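Extracellular solute-binding protein family 1 (Alicyclobacillus acidocaldarius subsp. acidocaldarius, PDB 4OVJ) probably captures a solute, perhaps a sugar, outside the cell and hands it to an ABC transporter, as other family 1 solute-binding proteins do. Local coordinates at residues 188-193 with 278-283; 158-163 with 192-197; 258-263 with 291-296; 183-188 with 198-203. All blocks are in the same frame, centred on the assembly; numbering follows the deposited sequence.

Interaction 1: 188-193 with 278-283; sequences FGYWAR and ALPPTQ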
# COMPACT_ATOMS: atom_id res chain seq x y z
N PHE A 188 -0.46 9.76 9.47
CA PHE A 188 -0.41 9.70 10.91
C PHE A 188 -0.14 8.26 11.40
O PHE A 188 0.60 8.05 12.36
CB PHE A 188 -1.66 10.27 11.58
CG PHE A 188 -1.59 10.15 13.07
CD1 PHE A 188 -0.58 10.78 13.77
CD2 PHE A 188 -2.48 9.34 13.76
CE1 PHE A 188 -0.44 10.60 15.13
CE2 PHE A 188 -2.36 9.18 15.13
CZ PHE A 188 -1.34 9.81 15.82
N GLY A 189 -0.73 7.27 10.73
CA GLY A 189 -0.46 5.88 11.05
C GLY A 189 1.02 5.54 11.05
O GLY A 189 1.51 4.84 11.92
N TYR A 190 1.73 6.06 10.05
CA TYR A 190 3.17 5.93 9.93
C TYR A 190 3.90 6.55 11.13
O TYR A 190 4.72 5.89 11.77
CB TYR A 190 3.62 6.56 8.61
CG TYR A 190 5.10 6.58 8.36
CD1 TYR A 190 5.77 5.46 7.91
CD2 TYR A 190 5.83 7.74 8.57
CE1 TYR A 190 7.14 5.50 7.69
CE2 TYR A 190 7.19 7.79 8.36
CZ TYR A 190 7.84 6.67 7.91
OH TYR A 190 9.19 6.71 7.70
N TRP A 191 3.55 7.78 11.48
CA TRP A 191 4.06 8.46 12.67
C TRP A 191 3.77 7.69 13.96
O TRP A 191 4.66 7.52 14.79
CB TRP A 191 3.44 9.86 12.74
CG TRP A 191 3.90 10.74 13.87
CD1 TRP A 191 3.43 10.74 15.14
CD2 TRP A 191 4.88 11.78 13.81
NE1 TRP A 191 4.06 11.70 15.88
CE2 TRP A 191 4.95 12.37 15.08
CE3 TRP A 191 5.68 12.30 12.78
CZ2 TRP A 191 5.81 13.43 15.37
CZ3 TRP A 191 6.55 13.36 13.07
CH2 TRP A 191 6.60 13.90 14.36
N ALA A 192 2.54 7.23 14.11
CA ALA A 192 2.16 6.50 15.31
C ALA A 192 3.02 5.25 15.45
O ALA A 192 3.50 4.96 16.54
CB ALA A 192 0.70 6.12 15.28
N ARG A 193 3.21 4.53 14.35
CA ARG A 193 4.02 3.30 14.38
C ARG A 193 5.47 3.60 14.79
O ARG A 193 6.08 2.83 15.53
CB ARG A 193 3.97 2.59 13.04
CG ARG A 193 2.67 1.82 12.80
CD ARG A 193 2.49 1.47 11.34
NE ARG A 193 3.65 0.79 10.75
CZ ARG A 193 3.85 -0.53 10.65
NH1 ARG A 193 2.96 -1.41 11.12
NH2 ARG A 193 4.95 -0.99 10.08
N ALA A 278 12.50 9.05 -2.30
CA ALA A 278 13.20 8.74 -1.06
C ALA A 278 12.28 7.97 -0.15
O ALA A 278 11.06 8.09 -0.24
CB ALA A 278 13.65 10.01 -0.37
N LEU A 279 12.87 7.17 0.74
CA LEU A 279 12.06 6.60 1.82
C LEU A 279 11.61 7.72 2.75
O LEU A 279 12.32 8.72 2.92
CB LEU A 279 12.84 5.54 2.60
CG LEU A 279 13.23 4.31 1.78
CD1 LEU A 279 14.11 3.40 2.63
CD2 LEU A 279 12.00 3.57 1.26
N PRO A 280 10.44 7.57 3.39
CA PRO A 280 9.95 8.64 4.24
C PRO A 280 10.78 8.83 5.52
O PRO A 280 11.52 7.92 5.93
CB PRO A 280 8.50 8.24 4.56
CG PRO A 280 8.30 6.90 4.01
CD PRO A 280 9.52 6.43 3.28
N PRO A 281 10.70 10.02 6.12
CA PRO A 281 11.61 10.32 7.21
C PRO A 281 11.43 9.47 8.44
O PRO A 281 10.35 8.92 8.67
CB PRO A 281 11.30 11.78 7.53
CG PRO A 281 10.75 12.33 6.29
CD PRO A 281 9.94 11.22 5.71
N THR A 282 12.50 9.37 9.21
CA THR A 282 12.54 8.55 10.39
C THR A 282 12.39 9.35 11.68
O THR A 282 12.59 10.57 11.69
CB THR A 282 13.87 7.77 10.44
OG1 THR A 282 14.97 8.68 10.47
CG2 THR A 282 13.99 6.86 9.24
N GLN A 283 12.06 8.64 12.76
CA GLN A 283 11.99 9.22 14.09
C GLN A 283 13.15 8.72 14.94
O GLN A 283 13.17 7.56 15.31
CB GLN A 283 10.68 8.84 14.76
CG GLN A 283 10.56 9.32 16.20
CD GLN A 283 10.70 10.82 16.32
OE1 GLN A 283 9.95 11.57 15.70
NE2 GLN A 283 11.68 11.27 17.09
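Y190 reaches from helix 185-194 to the extended P280-P281 loop that follows strand 275-278, joining helix to loop inside one lobe of a periplasmic-binding-protein fold. The residue lies on the helix flank facing the loop, and its CB points toward P280. With CG anti to the backbone N (chi1 176°), the ring is carried straight out from the helix. Y190 CE1 passes P280 CG at 4.1 Å, while Y190 CE2 lies nearer the carbonyl side, 3.4 Å from P281 O. Y190 CZ sits 3.8 Å from P280 CB, so the proline ring lies obliquely against the outer half of the phenol. At the tip, Y190 OH donates a 2.7 Å hydrogen bond to P281 O; this oxygen lies at the ring edge, near its plane, yet the hydroxyl stands above the carbonyl plane, 46° out of it, and so misses the lone-pair direction. Q194 of the same helix also holds this carbonyl, which lies in a buried setting. A phenylalanine here would keep the ring against P280 but would probably leave P281 O with a weaker hold on the helix. W160 of helix 160-174 packs against both Y190 and P281. One residue further on, W191 makes a lighter contact: its CH2 stands 4.3 Å from Q283 OE1.

Interaction 2: 158-163 with 192-197; sequences VSWQQW and ARQHGQ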
# COMPACT_ATOMS: atom_id res chain seq x y z
N VAL A 158 16.26 10.59 5.84
CA VAL A 158 16.60 11.51 6.91
C VAL A 158 15.57 11.44 8.03
O VAL A 158 14.52 10.84 7.86
CB VAL A 158 16.68 12.97 6.40
CG1 VAL A 158 17.87 13.15 5.46
CG2 VAL A 158 15.39 13.38 5.72
N SER A 159 15.90 12.05 9.16
CA SER A 159 14.95 12.17 10.26
C SER A 159 13.94 13.27 9.96
O SER A 159 14.17 14.14 9.11
CB SER A 159 15.65 12.52 11.55
OG SER A 159 16.16 13.84 11.45
N TRP A 160 12.83 13.27 10.69
CA TRP A 160 11.83 14.33 10.54
C TRP A 160 12.43 15.73 10.76
O TRP A 160 12.13 16.66 10.02
CB TRP A 160 10.67 14.12 11.52
CG TRP A 160 9.74 13.00 11.18
CD1 TRP A 160 9.55 11.87 11.90
CD2 TRP A 160 8.84 12.93 10.08
NE1 TRP A 160 8.61 11.08 11.30
CE2 TRP A 160 8.14 11.72 10.19
CE3 TRP A 160 8.55 13.78 9.00
CZ2 TRP A 160 7.18 11.33 9.26
CZ3 TRP A 160 7.59 13.40 8.09
CH2 TRP A 160 6.90 12.19 8.23
N GLN A 161 13.27 15.88 11.78
CA GLN A 161 13.88 17.19 12.04
C GLN A 161 14.89 17.58 10.96
O GLN A 161 14.96 18.73 10.55
CB GLN A 161 14.49 17.24 13.44
CG GLN A 161 13.43 17.29 14.55
CD GLN A 161 12.69 18.63 14.56
OE1 GLN A 161 13.32 19.68 14.44
NE2 GLN A 161 11.36 18.59 14.67
N GLN A 162 15.66 16.61 10.47
CA GLN A 162 16.56 16.89 9.37
C GLN A 162 15.77 17.29 8.11
O GLN A 162 16.15 18.20 7.40
CB GLN A 162 17.44 15.69 9.06
CG GLN A 162 18.47 15.39 10.15
CD GLN A 162 19.14 14.02 10.00
OE1 GLN A 162 18.64 13.11 9.33
NE2 GLN A 162 20.27 13.86 10.67
N TRP A 163 14.67 16.59 7.87
CA TRP A 163 13.80 16.89 6.76
C TRP A 163 13.22 18.30 6.85
O TRP A 163 13.23 19.03 5.87
CB TRP A 163 12.69 15.83 6.70
CG TRP A 163 11.79 15.94 5.52
CD1 TRP A 163 10.43 16.06 5.56
CD2 TRP A 163 12.16 15.92 4.13
NE1 TRP A 163 9.93 16.10 4.28
CE2 TRP A 163 10.96 16.01 3.39
CE3 TRP A 163 13.37 15.80 3.45
CZ2 TRP A 163 10.95 16.01 2.00
CZ3 TRP A 163 13.36 15.80 2.07
CH2 TRP A 163 12.15 15.91 1.36
N ALA A 192 2.54 7.23 14.11
CA ALA A 192 2.16 6.50 15.31
C ALA A 192 3.02 5.25 15.45
O ALA A 192 3.50 4.96 16.54
CB ALA A 192 0.70 6.12 15.28
N ARG A 193 3.21 4.53 14.35
CA ARG A 193 4.02 3.30 14.38
C ARG A 193 5.47 3.60 14.79
O ARG A 193 6.08 2.83 15.53
CB ARG A 193 3.97 2.59 13.04
CG ARG A 193 2.67 1.82 12.80
CD ARG A 193 2.49 1.47 11.34
NE ARG A 193 3.65 0.79 10.75
CZ ARG A 193 3.85 -0.53 10.65
NH1 ARG A 193 2.96 -1.41 11.12
NH2 ARG A 193 4.95 -0.99 10.08
N GLN A 194 6.00 4.74 14.35
CA GLN A 194 7.35 5.15 14.76
C GLN A 194 7.45 5.39 16.27
O GLN A 194 8.54 5.30 16.84
CB GLN A 194 7.78 6.42 14.06
CG GLN A 194 7.86 6.31 12.57
CD GLN A 194 8.21 7.62 11.93
OE1 GLN A 194 7.65 8.66 12.27
NE2 GLN A 194 9.18 7.60 11.02
N HIS A 195 6.33 5.74 16.89
CA HIS A 195 6.27 5.99 18.32
C HIS A 195 5.81 4.78 19.11
O HIS A 195 5.42 4.91 20.27
CB HIS A 195 5.39 7.21 18.59
CG HIS A 195 6.02 8.47 18.12
ND1 HIS A 195 6.07 8.84 16.79
CD2 HIS A 195 6.72 9.41 18.80
CE1 HIS A 195 6.74 9.98 16.68
NE2 HIS A 195 7.14 10.34 17.88
N GLY A 196 5.90 3.60 18.50
CA GLY A 196 5.56 2.34 19.18
C GLY A 196 4.08 2.16 19.39
O GLY A 196 3.65 1.36 20.22
N GLN A 197 3.29 2.89 18.60
CA GLN A 197 1.83 2.90 18.73
C GLN A 197 1.20 2.56 17.37
O GLN A 197 1.91 2.20 16.41
CB GLN A 197 1.40 4.26 19.29
CG GLN A 197 1.89 4.44 20.72
CD GLN A 197 1.70 5.82 21.29
OE1 GLN A 197 1.05 6.68 20.69
NE2 GLN A 197 2.28 6.05 22.46
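Q194 OE1 takes the indole N-H of W160 in a bond of 2.8 Å between NE1 and OE1, almost straight at 175°. The oxygen lies at the edge of the indole, 2° out of the ring plane, and the donor arrives in the carbonyl plane on a lone pair of the amide. Ring and amide are turned nearly perpendicular, 89° apart, so the bond joins two flat groups without stacking them. Q194 gets there with a chain extended beyond CG, which helps span the gap: the CA atoms of W160 and Q194, the nearest pair of the two segments, are 11.1 Å apart. Its other amide atom, NE2, donates to P281 O, and with both ends of the amide engaged the group is held against flipping. A phenylalanine in place of W160 would probably leave Q194 OE1 buried without its donor and the amide freer to turn. The indole also meets the ring of W191.

Each partner sits close to a helix end. S159 and Q162 form a capping box at the start of helix 160-174: Q162 N donates to S159 OG at 3.0 Å, and S159 N donates to Q162 OE1 at 2.9 Å. Helix 185-194 closes in a Schellman motif, with Q197 N to A192 O at 2.9 Å and G196 N to R193 O at 3.1 Å, G196 taking the positive phi. A side-chain bond thus ties a capping-box N-terminus to a Schellman C-terminus within one lobe of the binding-protein fold.

Interaction 3: 258-263 with 291-296; sequences LTWVNY and YIKPSQ. With SO4 (sulfate ion), chain B.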
# COMPACT_ATOMS: atom_id res chain seq x y z
N LEU A 258 4.74 13.50 0.20
CA LEU A 258 4.83 12.23 0.88
C LEU A 258 3.53 11.50 0.57
O LEU A 258 2.46 11.92 1.01
CB LEU A 258 4.95 12.44 2.40
CG LEU A 258 4.74 11.20 3.27
CD1 LEU A 258 5.81 10.18 2.97
CD2 LEU A 258 4.73 11.58 4.75
N THR A 259 3.62 10.44 -0.23
CA THR A 259 2.41 9.74 -0.65
C THR A 259 2.78 8.33 -1.08
O THR A 259 3.93 7.91 -0.94
CB THR A 259 1.71 10.47 -1.80
OG1 THR A 259 0.46 9.83 -2.10
CG2 THR A 259 2.60 10.49 -3.03
N TRP A 260 1.80 7.58 -1.58
CA TRP A 260 2.07 6.23 -2.05
C TRP A 260 2.94 6.25 -3.29
O TRP A 260 2.74 7.06 -4.21
CB TRP A 260 0.77 5.49 -2.31
CG TRP A 260 -0.01 5.38 -1.06
CD1 TRP A 260 -0.97 6.25 -0.59
CD2 TRP A 260 0.16 4.38 -0.06
NE1 TRP A 260 -1.41 5.83 0.65
CE2 TRP A 260 -0.75 4.68 0.99
CE3 TRP A 260 0.98 3.25 0.05
CZ2 TRP A 260 -0.85 3.88 2.14
CZ3 TRP A 260 0.87 2.45 1.20
CH2 TRP A 260 -0.04 2.77 2.22
N VAL A 261 3.92 5.35 -3.32
CA VAL A 261 4.92 5.38 -4.36
C VAL A 261 4.34 5.19 -5.77
O VAL A 261 4.89 5.71 -6.73
CB VAL A 261 6.07 4.38 -4.08
CG1 VAL A 261 5.63 2.95 -4.30
CG2 VAL A 261 7.29 4.72 -4.92
N ASN A 262 3.21 4.49 -5.86
CA ASN A 262 2.51 4.25 -7.13
C ASN A 262 2.17 5.53 -7.88
O ASN A 262 2.06 5.52 -9.10
CB ASN A 262 1.21 3.44 -6.90
CG ASN A 262 0.06 4.28 -6.34
OD1 ASN A 262 0.01 4.58 -5.15
ND2 ASN A 262 -0.91 4.61 -7.20
N TYR A 263 2.01 6.63 -7.14
CA TYR A 263 1.67 7.90 -7.75
C TYR A 263 2.79 8.50 -8.59
O TYR A 263 2.53 9.44 -9.34
CB TYR A 263 1.24 8.92 -6.68
CG TYR A 263 -0.17 8.72 -6.19
CD1 TYR A 263 -1.25 8.93 -7.04
CD2 TYR A 263 -0.43 8.35 -4.89
CE1 TYR A 263 -2.55 8.76 -6.60
CE2 TYR A 263 -1.73 8.17 -4.44
CZ TYR A 263 -2.78 8.37 -5.30
OH TYR A 263 -4.08 8.22 -4.89
N TYR A 291 5.72 0.24 6.37
CA TYR A 291 5.20 -1.08 6.06
C TYR A 291 4.94 -1.14 4.57
O TYR A 291 4.81 -0.11 3.90
CB TYR A 291 3.90 -1.37 6.81
CG TYR A 291 2.81 -0.34 6.54
CD1 TYR A 291 2.80 0.88 7.21
CD2 TYR A 291 1.83 -0.58 5.59
CE1 TYR A 291 1.83 1.84 6.94
CE2 TYR A 291 0.85 0.37 5.33
CZ TYR A 291 0.87 1.58 6.00
OH TYR A 291 -0.10 2.52 5.74
N ILE A 292 4.85 -2.35 4.05
CA ILE A 292 4.44 -2.58 2.69
C ILE A 292 2.98 -2.99 2.72
O ILE A 292 2.61 -3.91 3.44
CB ILE A 292 5.28 -3.70 2.02
CG1 ILE A 292 6.77 -3.50 2.26
CG2 ILE A 292 4.97 -3.77 0.54
CD1 ILE A 292 7.32 -2.17 1.80
N LYS A 293 2.16 -2.32 1.94
CA LYS A 293 0.74 -2.64 1.89
C LYS A 293 0.54 -3.70 0.81
O LYS A 293 0.90 -3.47 -0.33
CB LYS A 293 -0.06 -1.40 1.54
CG LYS A 293 -1.56 -1.59 1.49
CD LYS A 293 -2.25 -0.26 1.21
CE LYS A 293 -3.67 -0.47 0.71
NZ LYS A 293 -4.55 -0.88 1.83
N PRO A 294 -0.02 -4.87 1.17
CA PRO A 294 -0.36 -5.85 0.15
C PRO A 294 -1.62 -5.43 -0.59
O PRO A 294 -2.65 -5.15 0.03
CB PRO A 294 -0.58 -7.12 0.97
CG PRO A 294 -1.12 -6.63 2.28
CD PRO A 294 -0.49 -5.28 2.52
N SER A 295 -1.56 -5.36 -1.91
CA SER A 295 -2.72 -4.92 -2.67
C SER A 295 -3.86 -5.93 -2.54
O SER A 295 -5.02 -5.57 -2.37
CB SER A 295 -2.36 -4.75 -4.13
OG SER A 295 -1.28 -3.83 -4.24
N GLN A 296 -3.48 -7.19 -2.69
CA GLN A 296 -4.40 -8.32 -2.69
C GLN A 296 -3.55 -9.54 -2.44
O GLN A 296 -2.33 -9.43 -2.31
CB GLN A 296 -5.12 -8.51 -4.03
CG GLN A 296 -5.37 -7.30 -4.89
CD GLN A 296 -5.89 -7.68 -6.26
OE1 GLN A 296 -5.48 -8.71 -6.83
NE2 GLN A 296 -6.77 -6.86 -6.80
S SO4 B . -3.12 8.83 2.11
O1 SO4 B . -4.24 9.58 2.70
O2 SO4 B . -3.32 7.36 2.25
O3 SO4 B . -3.03 9.13 0.67
O4 SO4 B . -1.87 9.25 2.78
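W260 meets two quite different neighbours at opposite ends of its indole: NE1 holds a sulfate ion, while the far rim of the six-membered ring touches Y291 and K293. The sulfate oxygen O2 lies at the ring edge, in plane, and accepts from W260 NE1 at 2.9 Å along an almost straight line of 173°. The ion probably came from the crystallisation liquor; Y139 OH and S184 OG bind it too.

At the other end, CH2 is the atom that does most of the touching. W260 CH2 stands 3.5 Å from Y291 OH and 4.0 Å from Y291 CE2, and the two side chains cross at about a right angle. Y291 CG stands between its backbone N and carbonyl carbon (chi1 57°), which swings the phenol across to the indole. K293 also crosses the indole at about a right angle, and its methylenes touch the rim: K293 CD is 3.9 Å from W260 CH2 and K293 CB is 4.0 Å from W260 CZ3, after which the chain bends at chi4 and carries NZ away from the indole.

W260 ends strand 256-260 and K293 belongs to strand 293-300; the two strands each pair antiparallel with strand 128-144 in the mixed sheet of this solute-binding-protein fold. From W260 the chain reverses in a type I turn to Y263, closed by Y263 N to W260 O at 3.1 Å. The ring of Y139, on strand 128-144, stacks on W260, and Q186 and R193 of helix 185-194 pack against Y291.

Interaction 4: 183-188 with 198-203; sequences ESWQTF and HLYNAS. With SO4 (sulfate ion), chain B.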
# COMPACT_ATOMS: atom_id res chain seq x y z
N GLU A 183 -0.66 15.65 5.74
CA GLU A 183 -1.37 15.12 6.88
C GLU A 183 -2.62 14.38 6.45
O GLU A 183 -3.49 14.92 5.77
CB GLU A 183 -1.74 16.22 7.86
CG GLU A 183 -0.55 16.81 8.58
CD GLU A 183 -0.93 18.06 9.36
OE1 GLU A 183 -0.90 19.16 8.76
OE2 GLU A 183 -1.25 17.93 10.56
N SER A 184 -2.70 13.14 6.89
CA SER A 184 -3.83 12.27 6.63
C SER A 184 -3.80 11.20 7.69
O SER A 184 -2.78 11.00 8.36
CB SER A 184 -3.72 11.62 5.25
OG SER A 184 -2.66 10.68 5.19
N TRP A 185 -4.91 10.49 7.81
CA TRP A 185 -5.00 9.41 8.78
C TRP A 185 -3.91 8.38 8.56
O TRP A 185 -3.27 7.92 9.52
CB TRP A 185 -6.38 8.79 8.64
CG TRP A 185 -6.79 7.70 9.57
CD1 TRP A 185 -7.36 6.53 9.20
CD2 TRP A 185 -6.79 7.71 11.01
NE1 TRP A 185 -7.69 5.80 10.30
CE2 TRP A 185 -7.36 6.49 11.43
CE3 TRP A 185 -6.35 8.61 11.97
CZ2 TRP A 185 -7.49 6.14 12.78
CZ3 TRP A 185 -6.50 8.29 13.31
CH2 TRP A 185 -7.07 7.06 13.71
N GLN A 186 -3.64 8.03 7.30
CA GLN A 186 -2.63 7.01 7.06
C GLN A 186 -1.19 7.53 7.22
O GLN A 186 -0.32 6.78 7.67
CB GLN A 186 -2.86 6.28 5.73
CG GLN A 186 -4.18 5.50 5.68
CD GLN A 186 -4.31 4.42 6.75
OE1 GLN A 186 -3.32 3.87 7.22
NE2 GLN A 186 -5.54 4.12 7.14
N THR A 187 -0.90 8.80 6.91
CA THR A 187 0.45 9.28 7.25
C THR A 187 0.62 9.42 8.76
O THR A 187 1.71 9.22 9.29
CB THR A 187 0.89 10.58 6.56
OG1 THR A 187 0.10 11.68 7.00
CG2 THR A 187 0.86 10.44 5.06
N PHE A 188 -0.46 9.76 9.47
CA PHE A 188 -0.41 9.70 10.91
C PHE A 188 -0.14 8.26 11.40
O PHE A 188 0.60 8.05 12.36
CB PHE A 188 -1.66 10.27 11.58
CG PHE A 188 -1.59 10.15 13.07
CD1 PHE A 188 -0.58 10.78 13.77
CD2 PHE A 188 -2.48 9.34 13.76
CE1 PHE A 188 -0.44 10.60 15.13
CE2 PHE A 188 -2.36 9.18 15.13
CZ PHE A 188 -1.34 9.81 15.82
N HIS A 198 -0.12 2.64 17.29
CA HIS A 198 -0.85 2.24 16.09
C HIS A 198 -2.12 3.05 15.99
O HIS A 198 -2.59 3.54 17.00
CB HIS A 198 -1.22 0.75 16.16
CG HIS A 198 -0.05 -0.15 16.36
ND1 HIS A 198 0.39 -0.52 17.62
CD2 HIS A 198 0.82 -0.69 15.48
CE1 HIS A 198 1.47 -1.28 17.49
NE2 HIS A 198 1.75 -1.39 16.21
N LEU A 199 -2.70 3.16 14.80
CA LEU A 199 -4.00 3.81 14.70
C LEU A 199 -5.01 3.15 15.64
O LEU A 199 -5.74 3.83 16.34
CB LEU A 199 -4.53 3.79 13.27
CG LEU A 199 -3.68 4.59 12.27
CD1 LEU A 199 -4.27 4.50 10.87
CD2 LEU A 199 -3.52 6.03 12.70
N TYR A 200 -5.03 1.82 15.64
CA TYR A 200 -5.96 1.05 16.48
C TYR A 200 -5.22 0.06 17.34
O TYR A 200 -4.11 -0.36 17.02
CB TYR A 200 -6.96 0.28 15.62
CG TYR A 200 -7.72 1.14 14.66
CD1 TYR A 200 -8.80 1.88 15.09
CD2 TYR A 200 -7.35 1.23 13.32
CE1 TYR A 200 -9.51 2.68 14.22
CE2 TYR A 200 -8.06 2.03 12.44
CZ TYR A 200 -9.14 2.75 12.90
OH TYR A 200 -9.86 3.55 12.05
N ASN A 201 -5.84 -0.35 18.44
CA ASN A 201 -5.35 -1.54 19.10
C ASN A 201 -5.65 -2.76 18.21
O ASN A 201 -6.34 -2.66 17.18
CB ASN A 201 -5.87 -1.64 20.55
CG ASN A 201 -7.37 -1.88 20.63
OD1 ASN A 201 -8.05 -1.99 19.62
ND2 ASN A 201 -7.88 -1.96 21.85
N ALA A 202 -5.09 -3.91 18.56
CA ALA A 202 -5.12 -5.08 17.67
C ALA A 202 -6.53 -5.55 17.29
O ALA A 202 -6.76 -6.00 16.17
CB ALA A 202 -4.33 -6.22 18.29
N SER A 203 -7.47 -5.41 18.23
CA SER A 203 -8.86 -5.84 18.05
C SER A 203 -9.75 -4.75 17.43
O SER A 203 -10.90 -5.01 17.05
CB SER A 203 -9.44 -6.27 19.40
OG SER A 203 -9.05 -5.39 20.45
S SO4 B . -3.12 8.83 2.11
O1 SO4 B . -4.24 9.58 2.70
O2 SO4 B . -3.32 7.36 2.25
O3 SO4 B . -3.03 9.13 0.67
O4 SO4 B . -1.87 9.25 2.78
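L199 brings the apolar part of the contact, laying its two methyls on W185. CD2 sits over the six-membered ring, 3.7 Å from its centroid and 7° off the normal, a CH-pi contact. CD1 covers the pyrrole side of the same indole, 3.7 Å from W185 CE2. With CG anti to its carbonyl carbon (chi1 -64°), L199 spreads both branches toward the helix, and CD2 also reaches F188 CD2 at 3.6 Å. The side chain of Q186 crosses L199 at about a right angle and brings Q186 OE1 to 3.8 Å from L199 CD1.

The aromatic contact is an offset edge-to-face pair. The edge of W185 points to the face of Y200, centroids 5.8 Å apart and planes at 77°, with W185 CZ2 3.8 Å from Y200 CZ.

Polar bonds fix the two rings from outside: W185 NE1 and Y200 OH both bond to D377 OD1, so one carboxylate oxygen serves both donors and probably sets their mutual placing. On the helix itself, T187 N donates to S184 OG at 3.1 Å, and S184 N returns a bond to T187 OG1. S184 OG also lies 2.9 Å from sulfate O4, at the N-terminal end of the helix, where the amide dipoles would probably help hold an anion.

A capping box thus starts helix 185-194, and the chain that follows the helix folds back so that L199 and Y200 cover its first turn, beside helix 377-392.

Overall arrangement
Helix 185-194 links interactions 1, 2 and 4: its first turn enters interaction 4, its middle interaction 1 and its C-terminal end interaction 2. Interactions 1 and 2 have centres about 5 Å apart and join through backbone bonds of T282 with V158 and W160; interaction 4 lies about 11 Å from interaction 1. Interaction 3, about 3 Å from the chain centre, is on strands 256-260 and 293-300 and shares the sulfate with interaction 4. Along the chain, 158-163 comes first, then the helix and 198-203, then 258-263, 278-283 and 291-296. The helix thus runs from a central anion site, consistent with a ligand cleft, into its lobe.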